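PDB 4WIG: cytidine deaminase from Mycobacterium tuberculosis, which catalyses the zinc-dependent hydrolytic deamination of cytidine and 2'-deoxycytidine to uridine and 2'-deoxyuridine, working as a homotetramer. Local coordinates for residues R93-L96 and L97-G101; I106-V110 and R111-L115. The protein carries 1 engineered substitution. All coordinates share one frame; numbering follows the deposited sequence.

In the fold
Contact 1 is the last two turns of helix 90-100, the helix of a beta-alpha-beta unit between strands 73-80 and 105-106; contact 2 is the hairpin that follows, carrying the chain from strand 105-106 into strand 113-114, outermost in this chain. The helix is the more buried of the two: Leu96 and Leu97 pack inside the chain, while Arg93, Gln94, Glu98 and His99 reach neighbouring subunits. The hairpin is buried at its strand end, around Ile106 and Leu115, and exposed at its turn. Backbone bonds dominate contact 1, whereas contact 2 adds an arginine guanidinium laid over a histidine ring to one strand pair. The two meet where Leu115 CD2 packs 3.4 Å from Leu97 N.

Contact 1. Residues R93-L96 and L97-G101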
loop_
_atom_site.group_PDB
_atom_site.type_symbol
_atom_site.label_atom_id
_atom_site.label_comp_id
_atom_site.label_asym_id
_atom_site.label_seq_id
_atom_site.Cartn_x
_atom_site.Cartn_y
_atom_site.Cartn_z
ATOM N N ARG A 93 -3.140 -12.036 2.726
ATOM C CA ARG A 93 -3.271 -12.953 3.867
ATOM C C ARG A 93 -3.514 -12.166 5.165
ATOM O O ARG A 93 -4.380 -12.528 5.955
ATOM C CB ARG A 93 -2.060 -13.876 3.982
ATOM C CG ARG A 93 -2.003 -14.889 2.850
ATOM C CD ARG A 93 -0.833 -15.859 2.949
ATOM N NE ARG A 93 -0.578 -16.463 1.645
ATOM C CZ ARG A 93 0.228 -17.498 1.411
ATOM N NH1 ARG A 93 0.879 -18.096 2.390
ATOM N NH2 ARG A 93 0.376 -17.929 0.173
ATOM N N GLN A 94 -2.800 -11.053 5.346
ATOM C CA GLN A 94 -2.973 -10.237 6.558
ATOM C C GLN A 94 -4.346 -9.568 6.554
ATOM O O GLN A 94 -5.054 -9.613 7.559
ATOM C CB GLN A 94 -1.865 -9.184 6.704
ATOM C CG GLN A 94 -1.847 -8.507 8.073
ATOM C CD GLN A 94 -1.207 -9.350 9.178
ATOM O OE1 GLN A 94 -0.119 -9.916 9.006
ATOM N NE2 GLN A 94 -1.866 -9.409 10.328
ATOM N N VAL A 95 -4.733 -8.979 5.421
ATOM C CA VAL A 95 -6.029 -8.324 5.317
ATOM C C VAL A 95 -7.174 -9.321 5.572
ATOM O O VAL A 95 -8.082 -9.037 6.352
ATOM C CB VAL A 95 -6.204 -7.598 3.957
ATOM C CG1 VAL A 95 -7.625 -7.075 3.796
ATOM C CG2 VAL A 95 -5.216 -6.442 3.837
ATOM N N LEU A 96 -7.122 -10.490 4.936
ATOM C CA LEU A 96 -8.189 -11.493 5.098
ATOM C C LEU A 96 -8.277 -11.995 6.553
ATOM O O LEU A 96 -9.372 -12.268 7.067
ATOM C CB LEU A 96 -7.976 -12.663 4.138
ATOM C CG LEU A 96 -8.231 -12.387 2.645
ATOM C CD1 LEU A 96 -7.750 -13.553 1.780
ATOM C CD2 LEU A 96 -9.697 -12.103 2.427
ATOM N N LEU A 97 -7.132 -12.087 7.226
ATOM C CA LEU A 97 -7.093 -12.557 8.612
ATOM C C LEU A 97 -7.917 -11.676 9.552
ATOM O O LEU A 97 -8.556 -12.168 10.488
ATOM C CB LEU A 97 -5.646 -12.637 9.103
ATOM C CG LEU A 97 -5.453 -13.361 10.435
ATOM C CD1 LEU A 97 -5.558 -14.867 10.242
ATOM C CD2 LEU A 97 -4.124 -12.977 11.055
ATOM N N GLU A 98 -7.898 -10.372 9.282
ATOM C CA GLU A 98 -8.664 -9.391 10.048
ATOM C C GLU A 98 -10.163 -9.677 9.997
ATOM O O GLU A 98 -10.897 -9.343 10.936
ATOM C CB GLU A 98 -8.395 -7.999 9.474
ATOM C CG GLU A 98 -8.958 -6.835 10.260
ATOM C CD GLU A 98 -8.115 -6.461 11.468
ATOM O OE1 GLU A 98 -8.713 -6.099 12.494
ATOM O OE2 GLU A 98 -6.866 -6.530 11.400
ATOM N N HIS A 99 -10.617 -10.270 8.892
ATOM C CA HIS A 99 -12.045 -10.419 8.624
ATOM C C HIS A 99 -12.573 -11.842 8.659
ATOM O O HIS A 99 -13.782 -12.042 8.682
ATOM C CB HIS A 99 -12.348 -9.731 7.306
ATOM C CG HIS A 99 -12.013 -8.279 7.360
ATOM N ND1 HIS A 99 -10.857 -7.749 6.828
ATOM C CD2 HIS A 99 -12.614 -7.274 8.030
ATOM C CE1 HIS A 99 -10.795 -6.463 7.123
ATOM N NE2 HIS A 99 -11.855 -6.149 7.840
ATOM N N GLY A 100 -11.671 -12.816 8.691
ATOM C CA GLY A 100 -12.055 -14.223 8.808
ATOM C C GLY A 100 -11.278 -15.038 9.827
ATOM O O GLY A 100 -11.681 -16.155 10.157
ATOM N N GLY A 101 -10.157 -14.504 10.314
ATOM C CA GLY A 101 -9.340 -15.189 11.301
ATOM C C GLY A 101 -8.638 -16.430 10.782
ATOM O O GLY A 101 -8.627 -16.716 9.578
HETATM O O HOH W 1 -4.719 -8.847 10.270
#
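Leu96 O takes two backbone N-H groups in the last turn of helix 90-100. Gly100 N reaches Leu96 O at 2.9 Å, nearly in line with the C=O bond, while His99 N approaches Leu96 O from well above the carbonyl plane at 3.0 Å. One turn back, Leu97 N bonds to Arg93 O in the ordinary helical way.

Val95 O takes His99 ND1 and, weakly, Glu98 N. His99 ND1 donates to Val95 O across 3.1 Å, with the oxygen 25° out of the ring plane. Keeping CG beside the backbone N (chi1 -60°) folds the imidazole back along the helix to make this bond, and Glu98 CG lies over one ring face. Tyr21 of the second subunit meets the same ring edge-to-face.

A water bridges Gln94 O, at 2.8 Å, and Gln94 NE2, at 2.9 Å, and reaches weakly to Glu98 OE2. Glu98 itself bonds to Tyr21, Tyr24 and Val49 of the second subunit, and Gln94 OE1 to Gly90 N of the third.

ND1 is thus the donor to Val95 O, and that bond, with Tyr21 of the second subunit at the ring, probably helps hold the imidazole's rotation.

Contact 2. Residues I106-V110 and R111-L115; sequences IDHPV and RPRRL
Two backbone bonds join Ile106 to Arg113 as an antiparallel hydrogen-bonded pair: Ile106 N to Arg113 O at 2.8 Å and Arg113 N to Ile106 O at 2.9 Å, both nearly straight. Ile106 O also receives a CA-H contact from Pro112 CA at 3.2 Å. In the turn, His108 N donates to Asp107 OD1 on the anti side of the carboxylate, 35° out of its plane, while OD2 forms a salt bridge with Arg10.

This is a beta-hairpin, and it adds strand 113-114, outermost in this chain, to the mixed deaminase sheet, next to strand 105-106; Arg114 takes the N-cap position of helix 115-118.

Face-on packing brings Arg113 against His108, the two planes 33° apart. Arg113 NH1 lies 3.4 Å above the His108 ring plane, offset toward its rim, while His108 ND1 lies over the guanidinium centre, and the tilt brings Arg113 NH2 to 3.1 Å from His108 CE1. Pro109 CD packs on the opposite ring face. Bends at chi2 and chi3 turn the arginine back over the hairpin, where NH1 makes a weak bond to Arg111 O and NH2 a long, weak ion pair with Asp121 of the third subunit. His108 ND1 is buried without a polar partner.

The apolar contact is Ile106 CG1 with Leu115 CB, 4.2 Å. Asp107 and Pro112 lie side by side, pointing the same way, with Trp6 against both.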
loop_
_atom_site.group_PDB
_atom_site.type_symbol
_atom_site.label_atom_id
_atom_site.label_comp_id
_atom_site.label_asym_id
_atom_site.label_seq_id
_atom_site.Cartn_x
_atom_site.Cartn_y
_atom_site.Cartn_z
ATOM N N ILE A 106 -9.159 -21.147 2.581
ATOM C CA ILE A 106 -8.666 -20.605 1.336
ATOM C C ILE A 106 -8.549 -21.725 0.301
ATOM O O ILE A 106 -7.837 -22.694 0.518
ATOM C CB ILE A 106 -7.268 -19.974 1.555
ATOM C CG1 ILE A 106 -7.303 -18.918 2.694
ATOM C CG2 ILE A 106 -6.731 -19.412 0.249
ATOM C CD1 ILE A 106 -8.220 -17.753 2.435
ATOM N N ASP A 107 -9.252 -21.599 -0.820
ATOM C CA ASP A 107 -9.211 -22.620 -1.865
ATOM C C ASP A 107 -7.784 -22.878 -2.332
ATOM O O ASP A 107 -6.928 -21.989 -2.305
ATOM C CB ASP A 107 -10.045 -22.190 -3.089
ATOM C CG ASP A 107 -10.642 -23.370 -3.844
ATOM O OD1 ASP A 107 -10.338 -24.541 -3.515
ATOM O OD2 ASP A 107 -11.430 -23.120 -4.775
ATOM N N HIS A 108 -7.547 -24.106 -2.765
ATOM C CA HIS A 108 -6.228 -24.555 -3.159
ATOM C C HIS A 108 -6.470 -25.701 -4.154
ATOM O O HIS A 108 -7.464 -26.406 -4.031
ATOM C CB HIS A 108 -5.465 -24.996 -1.904
ATOM C CG HIS A 108 -4.112 -25.572 -2.176
ATOM N ND1 HIS A 108 -2.948 -24.853 -2.026
ATOM C CD2 HIS A 108 -3.739 -26.804 -2.585
ATOM C CE1 HIS A 108 -1.916 -25.613 -2.345
ATOM N NE2 HIS A 108 -2.370 -26.803 -2.687
ATOM N N PRO A 109 -5.588 -25.872 -5.160
ATOM C CA PRO A 109 -5.856 -26.911 -6.171
ATOM C C PRO A 109 -5.992 -28.340 -5.626
ATOM O O PRO A 109 -6.695 -29.159 -6.215
ATOM C CB PRO A 109 -4.638 -26.827 -7.101
ATOM C CG PRO A 109 -4.055 -25.482 -6.879
ATOM C CD PRO A 109 -4.361 -25.110 -5.456
ATOM N N VAL A 110 -5.298 -28.632 -4.529
ATOM C CA VAL A 110 -5.284 -29.965 -3.915
ATOM C C VAL A 110 -6.321 -30.063 -2.798
ATOM O O VAL A 110 -7.218 -30.894 -2.851
ATOM C CB VAL A 110 -3.883 -30.307 -3.353
ATOM C CG1 VAL A 110 -3.879 -31.687 -2.698
ATOM C CG2 VAL A 110 -2.831 -30.235 -4.452
ATOM N N ARG A 111 -6.185 -29.219 -1.782
ATOM C CA ARG A 111 -7.142 -29.199 -0.678
ATOM C C ARG A 111 -7.133 -27.817 -0.049
ATOM O O ARG A 111 -6.059 -27.300 0.266
ATOM C CB ARG A 111 -6.779 -30.254 0.376
ATOM C CG ARG A 111 -7.685 -30.276 1.611
ATOM C CD ARG A 111 -7.245 -31.341 2.616
ATOM N NE ARG A 111 -7.884 -31.194 3.931
ATOM C CZ ARG A 111 -9.139 -31.542 4.205
ATOM N NH1 ARG A 111 -9.913 -32.060 3.258
ATOM N NH2 ARG A 111 -9.629 -31.374 5.435
ATOM N N PRO A 112 -8.323 -27.216 0.143
ATOM C CA PRO A 112 -8.351 -25.893 0.770
ATOM C C PRO A 112 -7.648 -25.876 2.132
ATOM O O PRO A 112 -7.623 -26.894 2.837
ATOM C CB PRO A 112 -9.850 -25.600 0.906
ATOM C CG PRO A 112 -10.487 -26.402 -0.186
ATOM C CD PRO A 112 -9.671 -27.663 -0.253
ATOM N N ARG A 113 -7.070 -24.726 2.472
ATOM C CA ARG A 113 -6.214 -24.571 3.639
ATOM C C ARG A 113 -6.796 -23.555 4.604
ATOM O O ARG A 113 -7.442 -22.591 4.184
ATOM C CB ARG A 113 -4.838 -24.073 3.204
ATOM C CG ARG A 113 -4.163 -24.915 2.134
ATOM C CD ARG A 113 -3.164 -25.885 2.715
ATOM N NE ARG A 113 -2.026 -26.087 1.821
ATOM C CZ ARG A 113 -1.957 -26.991 0.842
ATOM N NH1 ARG A 113 -2.973 -27.826 0.577
ATOM N NH2 ARG A 113 -0.839 -27.063 0.118
ATOM N N ARG A 114 -6.546 -23.762 5.894
ATOM C CA ARG A 114 -6.841 -22.756 6.903
ATOM C C ARG A 114 -5.898 -21.566 6.736
ATOM O O ARG A 114 -4.705 -21.741 6.516
ATOM C CB ARG A 114 -6.637 -23.320 8.304
ATOM C CG ARG A 114 -7.592 -24.427 8.710
ATOM C CD ARG A 114 -7.161 -25.046 10.035
ATOM N NE ARG A 114 -6.996 -24.044 11.095
ATOM C CZ ARG A 114 -5.830 -23.593 11.565
ATOM N NH1 ARG A 114 -5.821 -22.678 12.530
ATOM N NH2 ARG A 114 -4.671 -24.044 11.103
ATOM N N LEU A 115 -6.419 -20.357 6.872
ATOM C CA LEU A 115 -5.589 -19.166 6.684
ATOM C C LEU A 115 -4.487 -19.140 7.751
ATOM O O LEU A 115 -3.372 -18.651 7.504
ATOM C CB LEU A 115 -6.440 -17.891 6.713
ATOM C CG LEU A 115 -5.709 -16.555 6.520
ATOM C CD1 LEU A 115 -4.865 -16.552 5.258
ATOM C CD2 LEU A 115 -6.701 -15.408 6.492
#